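PDB 2HSI: putative peptidase M23 from Pseudomonas aeruginosa PAO1, which is of unknown function but binds a zinc ion and is probably a metalloendopeptidase of the M23 family. Local coordinates for residues P179-D184 with H261-L266; F208-T213 with I223-H228. All blocks are in the same frame, centred on the assembly; numbering follows the deposited sequence.

Interaction 1 (P179-D184 with H261-L266); sequences PHSGLD and HWNVSL. With ZN (zinc ion), chain C.
His261 and Asp184 form a non-hydrogen-bonded antiparallel pair whose side chains leave the same face of the sheet and share one zinc ion. Followed outward, His261 CB lies 3.8 Å from Asp184 OD1. CG is anti to the backbone N (chi1 -176°), and ND1, bonded to CG, binds zinc at 2.1 Å. CE1 then passes 3.5 Å from His180 NE2, and at the tip NE2 donates a hydrogen bond to Asn263 OD1 (2.8 Å), lying above the plane of that amide carbonyl. Zinc at ND1 and Asn263 OD1 at NE2 together restrain the ring's rotation, Asn263 acting from the second shell. His180 brings NE2 to the metal with its ring 84° from that of His261, while its ND1 is hydrogen-bonded to Pro165 O; Asp184 OD1 binds at 2.0 Å, its carboxylate oxygen well suited to a cation. Gly182, with no side chain, lets its CA pass close to Trp262 O and Asn263 OD1. Next to it, Leu183 and Trp262 exchange two backbone hydrogen bonds and turn apolar side chains to the opposite face. With His259, these ligands form the zinc site, consistent with an M23 metallopeptidase: the family's HxxxD and HxH motifs, brought together by the pairing of strands 183-185 and 260-266.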
ATOM      1  N   PRO A 179       3.408 -15.073   6.815  1.00 62.91           N
ATOM      2  CA  PRO A 179       3.137 -14.012   7.787  1.00 61.76           C
ATOM      3  C   PRO A 179       1.909 -13.181   7.408  1.00 56.51           C
ATOM      4  O   PRO A 179       1.557 -13.111   6.226  1.00 53.00           O
ATOM      5  CB  PRO A 179       4.406 -13.156   7.728  1.00 60.70           C
ATOM      6  CG  PRO A 179       4.942 -13.364   6.352  1.00 61.57           C
ATOM      7  CD  PRO A 179       4.543 -14.750   5.930  1.00 60.57           C
ATOM      8  N   HIS A 180       1.270 -12.562   8.403  1.00 50.26           N
ATOM      9  CA  HIS A 180       0.081 -11.732   8.181  1.00 48.70           C
ATOM     10  C   HIS A 180       0.477 -10.412   7.510  1.00 50.04           C
ATOM     11  O   HIS A 180       1.044  -9.520   8.148  1.00 48.60           O
ATOM     12  CB  HIS A 180      -0.671 -11.495   9.495  1.00 47.62           C
ATOM     13  CG  HIS A 180      -2.055 -10.949   9.318  1.00 39.20           C
ATOM     14  ND1 HIS A 180      -2.461  -9.754   9.873  1.00 35.86           N
ATOM     15  CD2 HIS A 180      -3.131 -11.437   8.657  1.00 41.20           C
ATOM     16  CE1 HIS A 180      -3.724  -9.529   9.561  1.00 35.22           C
ATOM     17  NE2 HIS A 180      -4.153 -10.534   8.820  1.00 37.47           N
ATOM     18  N   SER A 181       0.175 -10.312   6.216  1.00 49.42           N
ATOM     19  CA  SER A 181       0.709  -9.252   5.352  1.00 50.49           C
ATOM     20  C   SER A 181      -0.097  -7.947   5.346  1.00 46.39           C
ATOM     21  O   SER A 181       0.204  -7.034   4.562  1.00 39.20           O
ATOM     22  CB  SER A 181       0.888  -9.778   3.922  1.00 46.55           C
ATOM     23  OG  SER A 181      -0.341 -10.253   3.397  1.00 55.94           O
ATOM     24  N   GLY A 182      -1.104  -7.859   6.218  1.00 43.02           N
ATOM     25  CA  GLY A 182      -1.921  -6.646   6.348  1.00 36.95           C
ATOM     26  C   GLY A 182      -2.486  -6.411   7.735  1.00 37.41           C
ATOM     27  O   GLY A 182      -1.998  -6.971   8.714  1.00 34.67           O
ATOM     28  N   LEU A 183      -3.525  -5.582   7.807  1.00 31.66           N
ATOM     29  CA  LEU A 183      -4.172  -5.212   9.064  1.00 33.02           C
ATOM     30  C   LEU A 183      -5.645  -5.634   9.089  1.00 33.51           C
ATOM     31  O   LEU A 183      -6.389  -5.374   8.142  1.00 28.94           O
ATOM     32  CB  LEU A 183      -4.037  -3.700   9.296  1.00 26.90           C
ATOM     33  CG  LEU A 183      -4.751  -3.009  10.464  1.00 37.78           C
ATOM     34  CD1 LEU A 183      -4.251  -3.515  11.820  1.00 31.42           C
ATOM     35  CD2 LEU A 183      -4.598  -1.492  10.346  1.00 36.47           C
ATOM     36  N   ASP A 184      -6.057  -6.284  10.176  1.00 30.48           N
ATOM     37  CA  ASP A 184      -7.457  -6.685  10.346  1.00 34.64           C
ATOM     38  C   ASP A 184      -8.248  -5.695  11.181  1.00 36.13           C
ATOM     39  O   ASP A 184      -7.687  -4.990  12.024  1.00 37.31           O
ATOM     40  CB  ASP A 184      -7.564  -8.067  10.989  1.00 37.29           C
ATOM     41  CG  ASP A 184      -7.402  -9.187  10.001  1.00 44.38           C
ATOM     42  OD1 ASP A 184      -7.143  -8.911   8.806  1.00 35.06           O
ATOM     43  OD2 ASP A 184      -7.520 -10.356  10.419  1.00 45.49           O
ATOM     44  N   HIS A 261      -9.813  -7.523   5.796  1.00 31.63           N
ATOM     45  CA  HIS A 261      -8.359  -7.482   5.614  1.00 29.19           C
ATOM     46  C   HIS A 261      -7.955  -6.349   4.673  1.00 26.34           C
ATOM     47  O   HIS A 261      -8.478  -6.238   3.560  1.00 23.45           O
ATOM     48  CB  HIS A 261      -7.823  -8.829   5.102  1.00 24.72           C
ATOM     49  CG  HIS A 261      -6.327  -8.883   4.976  1.00 35.08           C
ATOM     50  ND1 HIS A 261      -5.513  -9.419   5.950  1.00 33.36           N
ATOM     51  CD2 HIS A 261      -5.500  -8.476   3.984  1.00 39.31           C
ATOM     52  CE1 HIS A 261      -4.251  -9.333   5.568  1.00 34.87           C
ATOM     53  NE2 HIS A 261      -4.216  -8.760   4.378  1.00 36.95           N
ATOM     54  N   TRP A 262      -7.001  -5.541   5.130  1.00 23.21           N
ATOM     55  CA  TRP A 262      -6.477  -4.394   4.381  1.00 20.03           C
ATOM     56  C   TRP A 262      -4.959  -4.494   4.226  1.00 19.60           C
ATOM     57  O   TRP A 262      -4.230  -4.551   5.227  1.00 23.26           O
ATOM     58  CB  TRP A 262      -6.869  -3.099   5.104  1.00 24.49           C
ATOM     59  CG  TRP A 262      -6.339  -1.788   4.518  1.00 17.03           C
ATOM     60  CD1 TRP A 262      -6.089  -1.506   3.204  1.00 23.07           C
ATOM     61  CD2 TRP A 262      -6.043  -0.589   5.245  1.00 25.03           C
ATOM     62  NE1 TRP A 262      -5.658  -0.208   3.071  1.00 18.66           N
ATOM     63  CE2 TRP A 262      -5.618   0.375   4.308  1.00 20.08           C
ATOM     64  CE3 TRP A 262      -6.093  -0.237   6.603  1.00 24.25           C
ATOM     65  CZ2 TRP A 262      -5.236   1.671   4.681  1.00 24.21           C
ATOM     66  CZ3 TRP A 262      -5.710   1.050   6.975  1.00 25.16           C
ATOM     67  CH2 TRP A 262      -5.286   1.989   6.012  1.00 24.39           C
ATOM     68  N   ASN A 263      -4.495  -4.543   2.975  1.00 20.10           N
ATOM     69  CA  ASN A 263      -3.064  -4.442   2.651  1.00 18.95           C
ATOM     70  C   ASN A 263      -2.731  -3.053   2.164  1.00 20.34           C
ATOM     71  O   ASN A 263      -3.525  -2.460   1.441  1.00 17.58           O
ATOM     72  CB  ASN A 263      -2.676  -5.424   1.539  1.00 17.81           C
ATOM     73  CG  ASN A 263      -2.685  -6.865   1.996  1.00 26.25           C
ATOM     74  OD1 ASN A 263      -2.335  -7.166   3.133  1.00 24.93           O
ATOM     75  ND2 ASN A 263      -3.083  -7.766   1.109  1.00 40.31           N
ATOM     76  N   VAL A 264      -1.558  -2.547   2.552  1.00 19.24           N
ATOM     77  CA  VAL A 264      -0.996  -1.326   1.963  1.00 16.50           C
ATOM     78  C   VAL A 264       0.361  -1.670   1.371  1.00 20.69           C
ATOM     79  O   VAL A 264       1.197  -2.282   2.035  1.00 19.04           O
ATOM     80  CB  VAL A 264      -0.851  -0.165   2.979  1.00 15.75           C
ATOM     81  CG1 VAL A 264      -0.053   1.009   2.367  1.00 17.10           C
ATOM     82  CG2 VAL A 264      -2.213   0.329   3.433  1.00 18.67           C
ATOM     83  N   SER A 265       0.564  -1.289   0.115  1.00 15.28           N
ATOM     84  CA  SER A 265       1.810  -1.543  -0.575  1.00 17.59           C
ATOM     85  C   SER A 265       2.449  -0.228  -1.023  1.00 18.15           C
ATOM     86  O   SER A 265       1.757   0.734  -1.369  1.00 16.46           O
ATOM     87  CB  SER A 265       1.566  -2.473  -1.760  1.00 12.88           C
ATOM     88  OG  SER A 265       2.768  -2.920  -2.381  1.00 18.18           O
ATOM     89  N   LEU A 266       3.776  -0.207  -0.993  1.00 17.39           N
ATOM     90  CA  LEU A 266       4.590   0.879  -1.540  1.00 19.39           C
ATOM     91  C   LEU A 266       5.768   0.210  -2.211  1.00 20.07           C
ATOM     92  O   LEU A 266       6.389  -0.678  -1.620  1.00 22.29           O
ATOM     93  CB  LEU A 266       5.122   1.793  -0.430  1.00 16.33           C
ATOM     94  CG  LEU A 266       4.237   2.879   0.187  1.00 20.63           C
ATOM     95  CD1 LEU A 266       4.842   3.321   1.515  1.00 21.83           C
ATOM     96  CD2 LEU A 266       4.101   4.068  -0.753  1.00 17.49           C
TER
HETATM   97 ZN    ZN C 283      -6.080 -10.248   7.806  1.00 50.48          ZN
HETATM   98  O   HOH W   1       0.074  -4.369   4.015  1.00 24.76           O
HETATM   99  O   HOH W   2      -2.485 -10.849   1.524  1.00 40.96           O

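Interaction 2 (F208-T213 with I223-H228); sequences FFNGKT and ISMFCH
The imidazole of His228 carries Asn210 O over one face, 3.4 Å from ND1, while Phe209 O lies at its edge, near the ring plane, 3.3 Å from CE1. ND1 itself is hydrogen-bonded to Thr252 O, which helps hold the ring in place. The Phe209 ring has Phe208 CD2 over the centre of one face. Asn210 O has its hydrogen-bond donor in the backbone: His228 N donates to it at 2.7 Å. The same oxygen touches Cys227 CB. Gly211 has a positive phi (63°), readily adopted without a side chain, and its O accepts a bond from Thr213 OG1 (2.8 Å) that braces the turn. With OG1 anti to the carbonyl carbon (chi1 -58°), CG2 stands anti to the backbone N and meets Met225 CE at 3.8 Å. The flexible thioether chain of Met225, bent at chi2 and chi3, also brings CE to 3.5 Å from Asn210 ND2, the two side chains crossing at about a right angle. Nearer the backbone, CA-H...O contacts join Cys227 CA to Lys212 O and Thr213 CA to Phe226 O. The loop between strands 199-207 and 213-219 therefore packs against residues 225-228 of strand 222-229, with helix 127-141 alongside: Gln137 bonds to Asn210 ND2 and touches Met225, and Ile130 meets Phe209.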
ATOM      1  N   PHE A 208      -9.389 -17.820  -5.135  1.00 25.66           N
ATOM      2  CA  PHE A 208      -9.484 -19.030  -4.320  1.00 29.50           C
ATOM      3  C   PHE A 208      -9.200 -18.780  -2.834  1.00 25.73           C
ATOM      4  O   PHE A 208      -9.975 -19.202  -1.979  1.00 28.59           O
ATOM      5  CB  PHE A 208      -8.555 -20.125  -4.868  1.00 34.81           C
ATOM      6  CG  PHE A 208      -8.680 -21.438  -4.142  1.00 37.22           C
ATOM      7  CD1 PHE A 208      -9.630 -22.371  -4.539  1.00 46.87           C
ATOM      8  CD2 PHE A 208      -7.863 -21.733  -3.046  1.00 40.40           C
ATOM      9  CE1 PHE A 208      -9.765 -23.585  -3.861  1.00 52.89           C
ATOM     10  CE2 PHE A 208      -7.992 -22.937  -2.359  1.00 38.82           C
ATOM     11  CZ  PHE A 208      -8.941 -23.865  -2.769  1.00 39.01           C
ATOM     12  N   PHE A 209      -8.091 -18.103  -2.533  1.00 25.78           N
ATOM     13  CA  PHE A 209      -7.704 -17.820  -1.148  1.00 30.13           C
ATOM     14  C   PHE A 209      -8.301 -16.515  -0.616  1.00 29.18           C
ATOM     15  O   PHE A 209      -8.905 -16.490   0.464  1.00 26.24           O
ATOM     16  CB  PHE A 209      -6.175 -17.795  -1.008  1.00 27.10           C
ATOM     17  CG  PHE A 209      -5.522 -19.126  -1.268  1.00 34.67           C
ATOM     18  CD1 PHE A 209      -5.656 -20.168  -0.360  1.00 41.74           C
ATOM     19  CD2 PHE A 209      -4.769 -19.336  -2.419  1.00 35.84           C
ATOM     20  CE1 PHE A 209      -5.057 -21.412  -0.598  1.00 35.63           C
ATOM     21  CE2 PHE A 209      -4.162 -20.571  -2.668  1.00 33.89           C
ATOM     22  CZ  PHE A 209      -4.311 -21.610  -1.756  1.00 37.86           C
ATOM     23  N   ASN A 210      -8.132 -15.444  -1.385  1.00 25.52           N
ATOM     24  CA  ASN A 210      -8.496 -14.096  -0.947  1.00 23.17           C
ATOM     25  C   ASN A 210      -9.964 -13.717  -1.124  1.00 21.47           C
ATOM     26  O   ASN A 210     -10.386 -12.689  -0.612  1.00 20.40           O
ATOM     27  CB  ASN A 210      -7.598 -13.053  -1.638  1.00 22.57           C
ATOM     28  CG  ASN A 210      -6.170 -13.057  -1.102  1.00 30.10           C
ATOM     29  OD1 ASN A 210      -5.910 -13.566  -0.008  1.00 25.61           O
ATOM     30  ND2 ASN A 210      -5.242 -12.475  -1.865  1.00 25.71           N
ATOM     31  N   GLY A 211     -10.734 -14.534  -1.845  1.00 24.17           N
ATOM     32  CA  GLY A 211     -12.138 -14.209  -2.129  1.00 20.84           C
ATOM     33  C   GLY A 211     -12.302 -12.947  -2.952  1.00 16.61           C
ATOM     34  O   GLY A 211     -11.441 -12.627  -3.791  1.00 16.42           O
ATOM     35  N   LYS A 212     -13.400 -12.226  -2.721  1.00 18.29           N
ATOM     36  CA  LYS A 212     -13.652 -10.994  -3.472  1.00 17.42           C
ATOM     37  C   LYS A 212     -12.622  -9.946  -3.067  1.00 13.24           C
ATOM     38  O   LYS A 212     -12.520  -9.566  -1.901  1.00 19.45           O
ATOM     39  CB  LYS A 212     -15.082 -10.470  -3.297  1.00 17.56           C
ATOM     40  CG  LYS A 212     -16.168 -11.446  -3.766  1.00 21.16           C
ATOM     41  CD  LYS A 212     -17.517 -10.760  -3.859  1.00 21.76           C
ATOM     42  CE  LYS A 212     -18.643 -11.786  -3.828  1.00 25.28           C
ATOM     43  NZ  LYS A 212     -18.477 -12.870  -4.831  1.00 19.22           N
ATOM     44  N   THR A 213     -11.839  -9.525  -4.052  1.00 15.96           N
ATOM     45  CA  THR A 213     -10.638  -8.739  -3.801  1.00 18.36           C
ATOM     46  C   THR A 213     -10.687  -7.519  -4.677  1.00 17.85           C
ATOM     47  O   THR A 213     -11.061  -7.625  -5.837  1.00 18.98           O
ATOM     48  CB  THR A 213      -9.362  -9.567  -4.109  1.00 18.48           C
ATOM     49  OG1 THR A 213      -9.369 -10.755  -3.315  1.00 19.32           O
ATOM     50  CG2 THR A 213      -8.071  -8.773  -3.807  1.00 17.59           C
ATOM     51  N   ILE A 223      -0.590   1.629  -2.955  1.00 13.86           N
ATOM     52  CA  ILE A 223      -1.755   0.798  -3.324  1.00 15.14           C
ATOM     53  C   ILE A 223      -2.434   0.197  -2.082  1.00 20.13           C
ATOM     54  O   ILE A 223      -1.756  -0.366  -1.206  1.00 20.53           O
ATOM     55  CB  ILE A 223      -1.322  -0.316  -4.339  1.00 16.08           C
ATOM     56  CG1 ILE A 223      -0.974   0.302  -5.714  1.00 15.56           C
ATOM     57  CG2 ILE A 223      -2.401  -1.441  -4.489  1.00 15.95           C
ATOM     58  CD1 ILE A 223      -0.160  -0.582  -6.633  1.00 16.26           C
ATOM     59  N   SER A 224      -3.763   0.318  -2.004  1.00 16.14           N
ATOM     60  CA  SER A 224      -4.550  -0.434  -1.017  1.00 18.57           C
ATOM     61  C   SER A 224      -5.182  -1.664  -1.661  1.00 18.12           C
ATOM     62  O   SER A 224      -5.664  -1.611  -2.795  1.00 16.13           O
ATOM     63  CB  SER A 224      -5.652   0.421  -0.390  1.00 18.62           C
ATOM     64  OG  SER A 224      -5.114   1.383   0.503  1.00 20.83           O
ATOM     65  N   MET A 225      -5.172  -2.768  -0.927  1.00 16.28           N
ATOM     66  CA  MET A 225      -5.868  -3.977  -1.348  1.00 16.96           C
ATOM     67  C   MET A 225      -6.830  -4.375  -0.236  1.00 19.95           C
ATOM     68  O   MET A 225      -6.505  -4.243   0.954  1.00 20.98           O
ATOM     69  CB  MET A 225      -4.868  -5.097  -1.664  1.00 19.64           C
ATOM     70  CG  MET A 225      -5.487  -6.456  -2.065  1.00 18.35           C
ATOM     71  SD  MET A 225      -6.022  -7.449  -0.646  1.00 23.71           S
ATOM     72  CE  MET A 225      -5.363  -9.057  -1.105  1.00 25.64           C
ATOM     73  N   PHE A 226      -8.017  -4.842  -0.628  1.00 18.25           N
ATOM     74  CA  PHE A 226      -9.017  -5.363   0.313  1.00 19.79           C
ATOM     75  C   PHE A 226      -9.527  -6.687  -0.191  1.00 20.03           C
ATOM     76  O   PHE A 226      -9.874  -6.802  -1.358  1.00 17.66           O
ATOM     77  CB  PHE A 226     -10.193  -4.397   0.460  1.00 20.68           C
ATOM     78  CG  PHE A 226      -9.791  -3.037   0.906  1.00 24.34           C
ATOM     79  CD1 PHE A 226      -9.670  -2.752   2.257  1.00 29.06           C
ATOM     80  CD2 PHE A 226      -9.498  -2.047  -0.020  1.00 24.80           C
ATOM     81  CE1 PHE A 226      -9.279  -1.505   2.675  1.00 32.33           C
ATOM     82  CE2 PHE A 226      -9.095  -0.789   0.402  1.00 33.38           C
ATOM     83  CZ  PHE A 226      -8.993  -0.520   1.746  1.00 24.20           C
ATOM     84  N   CYS A 227      -9.596  -7.681   0.688  1.00 20.60           N
ATOM     85  CA  CYS A 227     -10.043  -9.005   0.281  1.00 17.73           C
ATOM     86  C   CYS A 227     -11.089  -9.595   1.234  1.00 20.35           C
ATOM     87  O   CYS A 227     -11.405  -8.995   2.266  1.00 20.99           O
ATOM     88  CB  CYS A 227      -8.855  -9.940   0.085  1.00 20.65           C
ATOM     89  SG  CYS A 227      -7.860 -10.180   1.560  1.00 29.37           S
ATOM     90  N   HIS A 228     -11.624 -10.757   0.845  1.00 27.91           N
ATOM     91  CA  HIS A 228     -12.742 -11.450   1.519  1.00 27.33           C
ATOM     92  C   HIS A 228     -14.056 -10.665   1.530  1.00 22.96           C
ATOM     93  O   HIS A 228     -14.888 -10.893   2.389  1.00 23.65           O
ATOM     94  CB  HIS A 228     -12.388 -11.886   2.957  1.00 27.13           C
ATOM     95  CG  HIS A 228     -11.082 -12.610   3.074  1.00 25.58           C
ATOM     96  ND1 HIS A 228     -10.870 -13.855   2.528  1.00 27.45           N
ATOM     97  CD2 HIS A 228      -9.921 -12.261   3.679  1.00 38.86           C
ATOM     98  CE1 HIS A 228      -9.635 -14.246   2.793  1.00 29.25           C
ATOM     99  NE2 HIS A 228      -9.038 -13.296   3.490  1.00 34.04           N
TER

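Overall arrangement
Both contacts belong to the M23 family region and reach one curled antiparallel sheet, their centres about 10 Å apart. Along the chain, interaction 2 is nested inside the loop that interaction 1 closes: 179-184 comes first, then 208-213 and 223-228, and finally 261-266. Strands 222-229 and 260-266 are neighbours, joined by probable backbone hydrogen bonds from Asn263 N to Met225 O (2.9 Å) and from Ser265 N to Ile223 O (2.8 Å), while the rings of Trp262 and Phe226 stack beside them. Interaction 1 supplies three zinc ligands, and interaction 2 flanks the site, the His228 side chain lying about 6 Å from the metal and meeting the ring of the fourth ligand, His259.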